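Local coordinates for protein of unknown function with a Fic domain (Bacteroides thetaiotaomicron VPI-5482, PDB 3CUC), which is of unknown function but carries a Fic domain, a mostly helical domain of the Fic/DOC family, at residues R93-S98 and S162-Y167; E102-I107 and H193-G198; A182-Y187 and N253-F258; P217-H222 and I267-L272. All blocks are in the same frame, centred on the assembly; numbering follows the deposited sequence.

Interaction 1 (R93-S98 and S162-Y167)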
loop_
_atom_site.group_PDB
_atom_site.type_symbol
_atom_site.label_atom_id
_atom_site.label_comp_id
_atom_site.label_asym_id
_atom_site.label_seq_id
_atom_site.Cartn_x
_atom_site.Cartn_y
_atom_site.Cartn_z
ATOM N N ARG A 93 13.818 7.760 10.619
ATOM C CA ARG A 93 13.991 8.072 9.197
ATOM C C ARG A 93 12.700 8.645 8.604
ATOM O O ARG A 93 11.704 7.943 8.517
ATOM C CB ARG A 93 14.414 6.824 8.419
ATOM C CG ARG A 93 15.213 7.143 7.170
ATOM C CD ARG A 93 15.659 5.887 6.431
ATOM N NE ARG A 93 16.462 4.968 7.247
ATOM C CZ ARG A 93 17.084 3.884 6.772
ATOM N NH1 ARG A 93 17.020 3.571 5.479
ATOM N NH2 ARG A 93 17.787 3.105 7.588
ATOM N N PRO A 94 12.707 9.931 8.206
ATOM C CA PRO A 94 11.500 10.489 7.604
ATOM C C PRO A 94 11.243 9.957 6.197
ATOM O O PRO A 94 12.172 9.506 5.514
ATOM C CB PRO A 94 11.796 11.986 7.556
ATOM C CG PRO A 94 13.262 12.074 7.478
ATOM C CD PRO A 94 13.785 10.933 8.290
ATOM N N LEU A 95 9.981 10.014 5.777
ATOM C CA LEU A 95 9.592 9.595 4.435
ATOM C C LEU A 95 10.235 10.528 3.414
ATOM O O LEU A 95 10.080 11.748 3.484
ATOM C CB LEU A 95 8.064 9.608 4.286
ATOM C CG LEU A 95 7.491 9.040 2.987
ATOM C CD1 LEU A 95 7.952 7.615 2.790
ATOM C CD2 LEU A 95 5.974 9.115 3.005
ATOM N N THR A 96 10.971 9.950 2.478
ATOM C CA THR A 96 11.724 10.734 1.516
ATOM C C THR A 96 11.226 10.472 0.104
ATOM O O THR A 96 10.757 9.372 -0.207
ATOM C CB THR A 96 13.207 10.371 1.588
ATOM O OG1 THR A 96 13.338 8.947 1.563
ATOM C CG2 THR A 96 13.826 10.909 2.872
ATOM N N GLU A 97 11.325 11.489 -0.748
ATOM C CA GLU A 97 11.034 11.311 -2.169
ATOM C C GLU A 97 11.959 10.255 -2.769
ATOM O O GLU A 97 11.525 9.455 -3.589
ATOM C CB GLU A 97 11.169 12.627 -2.943
ATOM C CG GLU A 97 10.068 13.635 -2.668
ATOM C CD GLU A 97 10.218 14.896 -3.498
ATOM O OE1 GLU A 97 10.108 14.802 -4.739
ATOM O OE2 GLU A 97 10.433 15.977 -2.904
ATOM N N SER A 98 13.221 10.236 -2.345
ATOM C CA SER A 98 14.189 9.282 -2.891
ATOM C C SER A 98 13.846 7.842 -2.543
ATOM O O SER A 98 14.078 6.944 -3.352
ATOM C CB SER A 98 15.609 9.609 -2.434
ATOM O OG SER A 98 15.621 10.028 -1.083
ATOM N N SER A 162 5.639 18.564 -1.537
ATOM C CA SER A 162 4.598 18.962 -0.589
ATOM C C SER A 162 4.049 17.772 0.190
ATOM O O SER A 162 3.745 17.895 1.381
ATOM C CB SER A 162 3.455 19.681 -1.310
ATOM O OG SER A 162 3.876 20.963 -1.726
ATOM N N LEU A 163 3.927 16.630 -0.490
ATOM C CA LEU A 163 3.356 15.421 0.097
ATOM C C LEU A 163 4.242 14.863 1.206
ATOM O O LEU A 163 3.759 14.557 2.300
ATOM C CB LEU A 163 3.155 14.358 -0.981
ATOM C CG LEU A 163 2.442 13.069 -0.567
ATOM C CD1 LEU A 163 0.966 13.333 -0.309
ATOM C CD2 LEU A 163 2.635 11.998 -1.648
ATOM N N VAL A 164 5.535 14.728 0.925
ATOM C CA VAL A 164 6.465 14.199 1.925
ATOM C C VAL A 164 6.648 15.191 3.072
ATOM O O VAL A 164 6.678 14.795 4.233
ATOM C CB VAL A 164 7.842 13.789 1.330
ATOM C CG1 VAL A 164 7.690 12.574 0.439
ATOM C CG2 VAL A 164 8.483 14.939 0.577
ATOM N N ASP A 165 6.749 16.479 2.754
ATOM C CA ASP A 165 6.799 17.513 3.788
ATOM C C ASP A 165 5.540 17.456 4.648
ATOM O O ASP A 165 5.624 17.516 5.872
ATOM C CB ASP A 165 6.960 18.916 3.182
ATOM C CG ASP A 165 8.328 19.135 2.530
ATOM O OD1 ASP A 165 9.125 18.174 2.423
ATOM O OD2 ASP A 165 8.601 20.280 2.107
ATOM N N TRP A 166 4.380 17.322 4.007
ATOM C CA TRP A 166 3.120 17.221 4.736
ATOM C C TRP A 166 3.110 15.997 5.654
ATOM O O TRP A 166 2.722 16.090 6.826
ATOM C CB TRP A 166 1.917 17.153 3.784
ATOM C CG TRP A 166 0.704 16.593 4.460
ATOM C CD1 TRP A 166 -0.147 17.252 5.294
ATOM C CD2 TRP A 166 0.243 15.240 4.405
ATOM N NE1 TRP A 166 -1.122 16.401 5.747
ATOM C CE2 TRP A 166 -0.906 15.158 5.216
ATOM C CE3 TRP A 166 0.689 14.089 3.743
ATOM C CZ2 TRP A 166 -1.623 13.971 5.379
ATOM C CZ3 TRP A 166 -0.019 12.911 3.908
ATOM C CH2 TRP A 166 -1.166 12.860 4.718
ATOM N N TYR A 167 3.522 14.852 5.107
ATOM C CA TYR A 167 3.460 13.589 5.840
ATOM C C TYR A 167 4.290 13.675 7.117
ATOM O O TYR A 167 3.794 13.427 8.218
ATOM C CB TYR A 167 3.944 12.415 4.974
ATOM C CG TYR A 167 4.116 11.149 5.775
ATOM C CD1 TYR A 167 3.027 10.318 6.042
ATOM C CD2 TYR A 167 5.355 10.802 6.307
ATOM C CE1 TYR A 167 3.173 9.161 6.809
ATOM C CE2 TYR A 167 5.511 9.651 7.075
ATOM C CZ TYR A 167 4.417 8.835 7.323
ATOM O OH TYR A 167 4.564 7.696 8.085
#

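Interaction 2 (E102-I107 and H193-G198)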
loop_
_atom_site.group_PDB
_atom_site.type_symbol
_atom_site.label_atom_id
_atom_site.label_comp_id
_atom_site.label_asym_id
_atom_site.label_seq_id
_atom_site.Cartn_x
_atom_site.Cartn_y
_atom_site.Cartn_z
ATOM N N GLU A 102 13.075 4.993 -5.321
ATOM C CA GLU A 102 13.773 3.710 -5.262
ATOM C C GLU A 102 12.777 2.548 -5.194
ATOM O O GLU A 102 13.035 1.460 -5.711
ATOM C CB GLU A 102 14.716 3.668 -4.051
ATOM C CG GLU A 102 15.632 2.443 -3.996
ATOM C CD GLU A 102 16.596 2.374 -5.171
ATOM O OE1 GLU A 102 17.406 3.309 -5.328
ATOM O OE2 GLU A 102 16.550 1.386 -5.938
ATOM N N LEU A 103 11.641 2.792 -4.552
ATOM C CA LEU A 103 10.575 1.803 -4.453
ATOM C C LEU A 103 10.011 1.493 -5.836
ATOM O O LEU A 103 9.818 0.331 -6.188
ATOM C CB LEU A 103 9.463 2.316 -3.528
ATOM C CG LEU A 103 8.650 1.299 -2.719
ATOM C CD1 LEU A 103 9.543 0.310 -1.964
ATOM C CD2 LEU A 103 7.743 2.041 -1.752
ATOM N N ASN A 104 9.760 2.539 -6.618
ATOM C CA ASN A 104 9.274 2.378 -7.983
ATOM C C ASN A 104 10.287 1.633 -8.855
ATOM O O ASN A 104 9.948 0.664 -9.540
ATOM C CB ASN A 104 8.967 3.744 -8.597
ATOM C CG ASN A 104 8.259 3.633 -9.932
ATOM O OD1 ASN A 104 8.879 3.763 -10.987
ATOM N ND2 ASN A 104 6.954 3.374 -9.890
ATOM N N ARG A 105 11.534 2.091 -8.806
ATOM C CA ARG A 105 12.630 1.447 -9.516
ATOM C C ARG A 105 12.696 -0.045 -9.184
ATOM O O ARG A 105 12.926 -0.866 -10.058
ATOM C CB ARG A 105 13.952 2.131 -9.146
ATOM C CG ARG A 105 15.198 1.649 -9.913
ATOM C CD ARG A 105 16.449 2.507 -9.591
ATOM N NE ARG A 105 16.249 3.938 -9.892
ATOM C CZ ARG A 105 16.100 4.925 -8.994
ATOM N NH1 ARG A 105 16.141 4.690 -7.687
ATOM N NH2 ARG A 105 15.915 6.176 -9.414
ATOM N N THR A 106 12.481 -0.386 -7.918
ATOM C CA THR A 106 12.593 -1.769 -7.457
ATOM C C THR A 106 11.469 -2.655 -7.986
ATOM O O THR A 106 11.735 -3.662 -8.639
ATOM C CB THR A 106 12.585 -1.846 -5.919
ATOM O OG1 THR A 106 13.643 -1.041 -5.398
ATOM C CG2 THR A 106 12.762 -3.277 -5.444
ATOM N N ILE A 107 10.221 -2.279 -7.709
ATOM C CA ILE A 107 9.079 -3.167 -7.981
ATOM C C ILE A 107 8.799 -3.331 -9.483
ATOM O O ILE A 107 8.343 -4.395 -9.915
ATOM C CB ILE A 107 7.784 -2.739 -7.225
ATOM C CG1 ILE A 107 7.215 -1.424 -7.763
ATOM C CG2 ILE A 107 8.047 -2.632 -5.736
ATOM C CD1 ILE A 107 5.847 -1.138 -7.238
ATOM N N HIS A 193 -0.390 10.549 -8.580
ATOM C CA HIS A 193 -0.090 9.490 -9.564
ATOM C C HIS A 193 1.227 9.793 -10.313
ATOM O O HIS A 193 1.257 9.821 -11.551
ATOM C CB HIS A 193 -1.287 9.327 -10.519
ATOM C CG HIS A 193 -1.689 7.902 -10.775
ATOM N ND1 HIS A 193 -1.377 7.237 -11.942
ATOM C CD2 HIS A 193 -2.408 7.028 -10.027
ATOM C CE1 HIS A 193 -1.868 6.011 -11.893
ATOM N NE2 HIS A 193 -2.498 5.859 -10.742
ATOM N N PRO A 194 2.323 10.003 -9.548
ATOM C CA PRO A 194 3.562 10.623 -10.030
ATOM C C PRO A 194 4.342 9.838 -11.076
ATOM O O PRO A 194 4.891 10.440 -11.988
ATOM C CB PRO A 194 4.404 10.768 -8.751
ATOM C CG PRO A 194 3.905 9.714 -7.851
ATOM C CD PRO A 194 2.435 9.634 -8.122
ATOM N N PHE A 195 4.412 8.519 -10.933
ATOM C CA PHE A 195 5.171 7.693 -11.871
ATOM C C PHE A 195 4.299 7.282 -13.057
ATOM O O PHE A 195 3.066 7.351 -12.993
ATOM C CB PHE A 195 5.739 6.450 -11.176
ATOM C CG PHE A 195 6.604 6.762 -9.987
ATOM C CD1 PHE A 195 7.926 7.150 -10.150
ATOM C CD2 PHE A 195 6.093 6.672 -8.701
ATOM C CE1 PHE A 195 8.723 7.444 -9.043
ATOM C CE2 PHE A 195 6.882 6.966 -7.595
ATOM C CZ PHE A 195 8.196 7.353 -7.768
ATOM N N GLU A 196 4.952 6.860 -14.138
ATOM C CA GLU A 196 4.247 6.336 -15.304
ATOM C C GLU A 196 3.543 5.014 -14.976
ATOM O O GLU A 196 2.554 4.674 -15.610
ATOM C CB GLU A 196 5.198 6.158 -16.495
ATOM N N ASP A 197 4.038 4.276 -13.984
ATOM C CA ASP A 197 3.424 2.995 -13.619
ATOM C C ASP A 197 3.768 2.554 -12.194
ATOM O O ASP A 197 4.724 3.043 -11.600
ATOM C CB ASP A 197 3.863 1.922 -14.625
ATOM C CG ASP A 197 2.943 0.702 -14.641
ATOM O OD1 ASP A 197 1.957 0.660 -13.870
ATOM O OD2 ASP A 197 3.217 -0.228 -15.434
ATOM N N GLY A 198 2.969 1.634 -11.655
ATOM C CA GLY A 198 3.191 1.071 -10.326
ATOM C C GLY A 198 2.584 1.870 -9.181
ATOM O O GLY A 198 2.810 1.550 -8.016
#

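Interaction 3 (A182-Y187 and N253-F258)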
loop_
_atom_site.group_PDB
_atom_site.type_symbol
_atom_site.label_atom_id
_atom_site.label_comp_id
_atom_site.label_asym_id
_atom_site.label_seq_id
_atom_site.Cartn_x
_atom_site.Cartn_y
_atom_site.Cartn_z
ATOM N N ALA A 182 -2.299 6.905 7.173
ATOM C CA ALA A 182 -2.072 5.951 6.093
ATOM C C ALA A 182 -3.094 6.154 4.982
ATOM O O ALA A 182 -2.732 6.194 3.810
ATOM C CB ALA A 182 -2.129 4.521 6.613
ATOM N N ALA A 183 -4.363 6.296 5.351
ATOM C CA ALA A 183 -5.430 6.488 4.365
ATOM C C ALA A 183 -5.202 7.748 3.549
ATOM O O ALA A 183 -5.338 7.733 2.332
ATOM C CB ALA A 183 -6.788 6.545 5.046
ATOM N N LEU A 184 -4.839 8.832 4.226
ATOM C CA LEU A 184 -4.665 10.125 3.566
ATOM C C LEU A 184 -3.398 10.159 2.717
ATOM O O LEU A 184 -3.399 10.756 1.643
ATOM C CB LEU A 184 -4.665 11.261 4.593
ATOM C CG LEU A 184 -5.109 12.653 4.133
ATOM C CD1 LEU A 184 -6.356 12.609 3.247
ATOM C CD2 LEU A 184 -5.368 13.521 5.354
ATOM N N LEU A 185 -2.331 9.511 3.189
ATOM C CA LEU A 185 -1.107 9.350 2.389
ATOM C C LEU A 185 -1.382 8.585 1.089
ATOM O O LEU A 185 -0.931 8.988 0.015
ATOM C CB LEU A 185 -0.011 8.634 3.193
ATOM C CG LEU A 185 1.327 8.371 2.480
ATOM C CD1 LEU A 185 1.910 9.658 1.906
ATOM C CD2 LEU A 185 2.324 7.701 3.410
ATOM N N HIS A 186 -2.111 7.478 1.204
ATOM C CA HIS A 186 -2.513 6.674 0.051
ATOM C C HIS A 186 -3.307 7.523 -0.931
ATOM O O HIS A 186 -3.012 7.554 -2.131
ATOM C CB HIS A 186 -3.365 5.493 0.525
ATOM C CG HIS A 186 -3.896 4.629 -0.579
ATOM N ND1 HIS A 186 -4.700 5.112 -1.588
ATOM C CD2 HIS A 186 -3.763 3.301 -0.807
ATOM C CE1 HIS A 186 -5.022 4.122 -2.401
ATOM N NE2 HIS A 186 -4.470 3.012 -1.948
ATOM N N TYR A 187 -4.309 8.222 -0.414
ATOM C CA TYR A 187 -5.229 8.966 -1.268
ATOM C C TYR A 187 -4.540 10.091 -2.022
ATOM O O TYR A 187 -4.655 10.183 -3.241
ATOM C CB TYR A 187 -6.393 9.540 -0.465
ATOM C CG TYR A 187 -7.421 10.162 -1.373
ATOM C CD1 TYR A 187 -8.339 9.368 -2.054
ATOM C CD2 TYR A 187 -7.447 11.536 -1.588
ATOM C CE1 TYR A 187 -9.274 9.925 -2.906
ATOM C CE2 TYR A 187 -8.374 12.107 -2.439
ATOM C CZ TYR A 187 -9.288 11.300 -3.099
ATOM O OH TYR A 187 -10.219 11.872 -3.944
ATOM N N ASN A 253 -11.729 14.574 6.295
ATOM C CA ASN A 253 -13.187 14.476 6.231
ATOM C C ASN A 253 -13.696 14.190 4.820
ATOM O O ASN A 253 -14.771 13.609 4.654
ATOM C CB ASN A 253 -13.842 15.746 6.786
ATOM C CG ASN A 253 -13.651 15.899 8.295
ATOM O OD1 ASN A 253 -14.325 16.704 8.938
ATOM N ND2 ASN A 253 -12.733 15.124 8.863
ATOM N N ASP A 254 -12.932 14.607 3.812
ATOM C CA ASP A 254 -13.240 14.266 2.422
ATOM C C ASP A 254 -13.130 12.761 2.162
ATOM O O ASP A 254 -13.957 12.199 1.433
ATOM C CB ASP A 254 -12.307 15.007 1.452
ATOM C CG ASP A 254 -12.540 16.513 1.432
ATOM O OD1 ASP A 254 -13.652 16.961 1.782
ATOM O OD2 ASP A 254 -11.601 17.249 1.054
ATOM N N ILE A 255 -12.121 12.119 2.761
ATOM C CA ILE A 255 -11.811 10.712 2.465
ATOM C C ILE A 255 -12.314 9.715 3.520
ATOM O O ILE A 255 -11.835 8.578 3.589
ATOM C CB ILE A 255 -10.283 10.493 2.216
ATOM C CG1 ILE A 255 -9.455 10.626 3.507
ATOM C CG2 ILE A 255 -9.775 11.470 1.163
ATOM C CD1 ILE A 255 -8.145 9.843 3.468
ATOM N N LEU A 256 -13.303 10.129 4.306
ATOM C CA LEU A 256 -13.819 9.315 5.408
ATOM C C LEU A 256 -14.261 7.891 5.004
ATOM O O LEU A 256 -13.971 6.937 5.728
ATOM C CB LEU A 256 -14.952 10.063 6.112
ATOM C CG LEU A 256 -15.318 9.629 7.531
ATOM C CD1 LEU A 256 -15.515 10.852 8.428
ATOM C CD2 LEU A 256 -16.566 8.743 7.520
ATOM N N PRO A 257 -14.941 7.731 3.848
ATOM C CA PRO A 257 -15.292 6.360 3.434
ATOM C C PRO A 257 -14.071 5.443 3.215
ATOM O O PRO A 257 -14.147 4.239 3.484
ATOM C CB PRO A 257 -16.064 6.562 2.120
ATOM C CG PRO A 257 -16.428 8.001 2.075
ATOM C CD PRO A 257 -15.419 8.740 2.886
ATOM N N PHE A 258 -12.964 6.011 2.739
ATOM C CA PHE A 258 -11.734 5.247 2.530
ATOM C C PHE A 258 -11.003 4.998 3.844
ATOM O O PHE A 258 -10.332 3.973 3.994
ATOM C CB PHE A 258 -10.806 5.956 1.531
ATOM C CG PHE A 258 -9.546 5.187 1.214
ATOM C CD1 PHE A 258 -9.610 3.917 0.655
ATOM C CD2 PHE A 258 -8.293 5.736 1.470
ATOM C CE1 PHE A 258 -8.457 3.206 0.369
ATOM C CE2 PHE A 258 -7.133 5.028 1.182
ATOM C CZ PHE A 258 -7.215 3.762 0.632
#

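Interaction 4 (P217-H222 and I267-L272)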
loop_
_atom_site.group_PDB
_atom_site.type_symbol
_atom_site.label_atom_id
_atom_site.label_comp_id
_atom_site.label_asym_id
_atom_site.label_seq_id
_atom_site.Cartn_x
_atom_site.Cartn_y
_atom_site.Cartn_z
ATOM N N PRO A 217 -0.412 -4.321 12.608
ATOM C CA PRO A 217 -0.211 -5.346 11.596
ATOM C C PRO A 217 -0.581 -4.796 10.232
ATOM O O PRO A 217 -1.550 -4.047 10.111
ATOM C CB PRO A 217 -1.203 -6.436 11.996
ATOM C CG PRO A 217 -2.273 -5.712 12.706
ATOM C CD PRO A 217 -1.587 -4.602 13.443
HETATM N N MSE A 218 0.184 -5.165 9.217
HETATM C CA MSE A 218 -0.040 -4.650 7.880
HETATM C C MSE A 218 -1.316 -5.247 7.274
HETATM O O MSE A 218 -1.791 -6.302 7.710
HETATM C CB MSE A 218 1.190 -4.913 7.018
HETATM C CG MSE A 218 2.355 -4.029 7.413
HETATM SE SE MSE A 218 3.956 -4.434 6.457
HETATM C CE MSE A 218 4.460 -6.146 7.314
ATOM N N ILE A 219 -1.883 -4.547 6.293
ATOM C CA ILE A 219 -3.166 -4.947 5.717
ATOM C C ILE A 219 -3.041 -5.418 4.269
ATOM O O ILE A 219 -2.081 -5.086 3.564
ATOM C CB ILE A 219 -4.229 -3.809 5.807
ATOM C CG1 ILE A 219 -3.812 -2.582 4.991
ATOM C CG2 ILE A 219 -4.461 -3.411 7.262
ATOM C CD1 ILE A 219 -4.964 -1.714 4.600
ATOM N N VAL A 220 -4.033 -6.201 3.850
ATOM C CA VAL A 220 -4.136 -6.703 2.485
ATOM C C VAL A 220 -5.445 -6.224 1.863
ATOM O O VAL A 220 -6.523 -6.670 2.259
ATOM C CB VAL A 220 -4.141 -8.251 2.455
ATOM C CG1 VAL A 220 -4.337 -8.750 1.029
ATOM C CG2 VAL A 220 -2.867 -8.808 3.040
ATOM N N ILE A 221 -5.366 -5.312 0.899
ATOM C CA ILE A 221 -6.545 -4.994 0.097
ATOM C C ILE A 221 -6.682 -6.139 -0.903
ATOM O O ILE A 221 -5.796 -6.339 -1.735
ATOM C CB ILE A 221 -6.429 -3.643 -0.619
ATOM C CG1 ILE A 221 -6.262 -2.516 0.405
ATOM C CG2 ILE A 221 -7.675 -3.389 -1.450
ATOM C CD1 ILE A 221 -5.924 -1.185 -0.214
ATOM N N HIS A 222 -7.762 -6.912 -0.780
ATOM C CA HIS A 222 -7.934 -8.141 -1.566
ATOM C C HIS A 222 -8.432 -7.823 -2.965
ATOM O O HIS A 222 -9.348 -7.017 -3.117
ATOM C CB HIS A 222 -8.909 -9.092 -0.872
ATOM C CG HIS A 222 -8.370 -9.680 0.392
ATOM N ND1 HIS A 222 -7.751 -10.911 0.435
ATOM C CD2 HIS A 222 -8.335 -9.197 1.655
ATOM C CE1 HIS A 222 -7.363 -11.165 1.673
ATOM N NE2 HIS A 222 -7.705 -10.140 2.433
ATOM N N ILE A 267 -9.189 -4.395 10.847
ATOM C CA ILE A 267 -9.978 -5.317 11.669
ATOM C C ILE A 267 -9.693 -6.769 11.294
ATOM O O ILE A 267 -9.498 -7.612 12.165
ATOM C CB ILE A 267 -11.501 -5.034 11.566
ATOM C CG1 ILE A 267 -11.864 -3.777 12.356
ATOM C CG2 ILE A 267 -12.315 -6.207 12.103
ATOM C CD1 ILE A 267 -13.301 -3.351 12.201
ATOM N N ARG A 268 -9.652 -7.052 9.995
ATOM C CA ARG A 268 -9.350 -8.396 9.519
ATOM C C ARG A 268 -7.942 -8.829 9.931
ATOM O O ARG A 268 -7.769 -9.947 10.409
ATOM C CB ARG A 268 -9.508 -8.490 7.995
ATOM C CG ARG A 268 -9.486 -9.931 7.465
ATOM C CD ARG A 268 -9.156 -10.037 5.966
ATOM N NE ARG A 268 -8.584 -11.354 5.655
ATOM C CZ ARG A 268 -7.311 -11.608 5.326
ATOM N NH1 ARG A 268 -6.397 -10.637 5.214
ATOM N NH2 ARG A 268 -6.946 -12.865 5.085
ATOM N N SER A 269 -6.954 -7.944 9.761
ATOM C CA SER A 269 -5.552 -8.246 10.109
ATOM C C SER A 269 -5.397 -8.490 11.597
ATOM O O SER A 269 -4.750 -9.456 12.010
ATOM C CB SER A 269 -4.612 -7.103 9.713
ATOM O OG SER A 269 -4.569 -6.906 8.312
ATOM N N LEU A 270 -5.984 -7.601 12.397
ATOM C CA LEU A 270 -5.944 -7.722 13.844
ATOM C C LEU A 270 -6.565 -9.040 14.301
ATOM O O LEU A 270 -6.010 -9.728 15.159
ATOM C CB LEU A 270 -6.651 -6.530 14.504
ATOM C CG LEU A 270 -5.854 -5.220 14.545
ATOM C CD1 LEU A 270 -6.763 -4.053 14.874
ATOM C CD2 LEU A 270 -4.693 -5.305 15.551
ATOM N N THR A 271 -7.704 -9.399 13.715
ATOM C CA THR A 271 -8.393 -10.622 14.107
ATOM C C THR A 271 -7.537 -11.845 13.794
ATOM O O THR A 271 -7.381 -12.725 14.632
ATOM C CB THR A 271 -9.761 -10.749 13.424
ATOM O OG1 THR A 271 -10.575 -9.623 13.777
ATOM C CG2 THR A 271 -10.457 -12.021 13.867
ATOM N N LEU A 272 -6.973 -11.885 12.593
ATOM C CA LEU A 272 -6.078 -12.971 12.212
ATOM C C LEU A 272 -4.807 -12.998 13.057
ATOM O O LEU A 272 -4.331 -14.076 13.422
ATOM C CB LEU A 272 -5.701 -12.883 10.726
ATOM C CG LEU A 272 -6.306 -13.936 9.797
ATOM C CD1 LEU A 272 -7.842 -13.950 9.931
ATOM C CD2 LEU A 272 -5.853 -13.697 8.342
#

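Interaction 1 (R93-S98 and S162-Y167)
Leu95 lies across Tyr167, the two side chains crossing at about a right angle. Its CD2 methyl sits over one face of the tyrosine ring, 4.0 Å from the ring centroid of Tyr167 and displaced toward the rim, a CH-pi contact. Leu95 CB meets the same ring near its border, 3.6 Å from Tyr167 CD2. In both residues CG is set anti to the backbone N (chi1 -173° for Leu95, 170° for Tyr167). One helical turn earlier, Val164 packs against the backbone of 95-97: its CB is 3.7 Å from Leu95 O, and CG1 packs against the peptide between Thr96 and Glu97. The other branch, CG2, meets the aliphatic part of Glu97, at 3.8 Å from CG of Glu97.

Hydrogen bonds play no part between the two segments; polar groups around them fix the loop instead. Thr96 is the N-cap of helix 97-107, its OG1 taking the Phe99 N-H. The carboxylate of Glu97 is held by Tyr133 OH at OE1 and Thr161 OG1 at OE2, while its CG lies against the valine. Asn168 OD1 accepts from Leu95 N and so ties the loop to helix 156-173 a second time.

The contact thus seats the start of helix 97-107 on the middle of helix 156-173 within the mainly helical Fic domain. Beyond it, Tyr167 also packs on Leu181 of helix 178-192 and on Phe209 and Val210 of helix 199-213.

Interaction 2 (E102-I107 and H193-G198)
Asn104 and Phe195 make the stacked part of this contact, the amide of Asn104 lying on the phenyl ring with the two planes 7° apart. The side chains slide past each other in opposite directions. Asn104 CB stands over the middle of the ring, 3.7 Å from the Phe195 centroid, in a CH-pi contact, while the amide spreads toward the root of the ring, with ND2 3.4 Å from Phe195 CG. Asn104 CG is anti to its own backbone N (chi1 -171°), which puts CG over the Phe195 ring.

The one hydrogen bond between the segments comes from the same amide. Asn104 ND2 donates to Asp197 O at 2.8 Å; Asp197 O lies in the amide plane of Asn104, and ND2 approaches nearly along the Asp197 C=O direction. OD1, at the other end of the amide, takes the backbone N-H of Gly131, so both polar atoms of this buried group are used.

Loop 193-198, which Asn104 holds in this way, is the first part of the HPFx(D/E)GN(G/K)R motif of Fic proteins, here HPFEDGNGR, which runs on into helix 199-213.

Lighter packing follows at Gly198, the N-cap residue of helix 199-213, where Ile107 CD1 approaches Gly198 O at 4.1 Å. Within the loop, Gly198 N bonds to Asp197 OD1, meeting it from above the carboxylate plane.

Interaction 3 (A182-Y187 and N253-F258)
In the helical bundle of this Fic protein, Ile255 and Phe258, at the beginning of helix 256-277, pack against Ala183, Leu184, His186 and Tyr187 of helix 178-192. All six residues are buried, and no hydrogen bond joins the two segments.

Ile255 divides its branches between two neighbours. CG2 lies over one face of the Tyr187 ring, offset toward the rim and 3.8 Å from the Tyr187 centroid, a CH-pi contact. The other branch, CG1 with CD1, turns to the helix itself: CG1 lies between the backbone N and the carbonyl carbon of its own residue (chi1 71°), and CD1 settles against the Leu184 CD1 methyl and 3.9 Å from Ala183 CB. Ala183, with its small side chain, is shared by both partners, since its CB is also 4.0 Å from Phe258 CD2.

Tyr187 OH and His186 NE2 have their partners outside the two segments. Tyr187 OH is hydrogen-bonded to Asp237 and Arg191, and His186 NE2 to Tyr229 OH, so helix 226-240 helps to fix how both rings sit. Other faces of the contact are built by helix 199-213, whose Ala203 and Val207 touch His186.

Phe258 makes the second group of contacts. Its side chain crosses that of His186 at about a right angle, and the rings form an edge-to-face pair with planes 54° apart. The Ala183 carbonyl oxygen lies at the Phe258 edge, in the ring plane and 3.4 Å from CE2, while Phe258 CZ stands over the centre of the imidazole, 3.5 Å above the plane of His186.

Interaction 4 (P217-H222 and I267-L272)
Ser269 and Pro217 belong to the buried end of this contact, where helix 256-277 lies close against the loop 217-222. The Ser269 hydroxyl donates to Met218 O at 2.9 Å, the only hydrogen bond between the segments, and reaches the carbonyl oxygen from 34° out of its plane. The same OG also lies 3.7 Å from Ile219 CG2. Next to it the proline ring is covered by apolar groups: Pro217 CG is 4.0 Å from Ser269 CB and 3.8 Å from Leu270 CD2, with the proline and leucine crossing at about a right angle.

Loop 217-222 is the irregular connection from helix 199-213 to helix 226-240, and here helix 256-277 serves as its backing. Met218, present as selenomethionine, has its CB pointing away from helix 256-277, and the side chain packs on Phe32 of helix 22-42 and Asn208 of helix 199-213, while Trp14 of helix 6-16 packs on both Pro217 and Leu270.

The other end is polar and partly exposed, and lacks a hydrogen bond across the segments. Val220 packs loosely there, its CB no nearer to Arg268 NH1 than 4.3 Å. His222 and Arg268 meet tip to tip with planes 88° apart: NE2 stands over one face of the guanidinium, 3.1 Å from NH1 of Arg268, at an angle too poor for a hydrogen bond. Arg268 has its strong partner in Glu35, which forms a salt bridge with NH2 and also touches His222.

Interactions 1 and 2 both draw on helix 97-107, one at its beginning and the other at its end, with centres 16 Å apart; all four of their segments belong to the Fic domain. Interaction 3 touches interaction 1 through Trp166, Tyr167 and Leu95, which pack on Leu184 and Leu185, so successive helices 156-173 and 178-192 pack directly on each other there. Interactions 3 and 4 share helix 256-277, their centres 17 Å apart. Interaction 4 lies across the chain's centre from interactions 1 and 2, about 25 Å and 24 Å between centres. Along the chain 1 crosses 2, 2 crosses 3 and 3 crosses 4, interlocking the Fic core with the C-terminal helix.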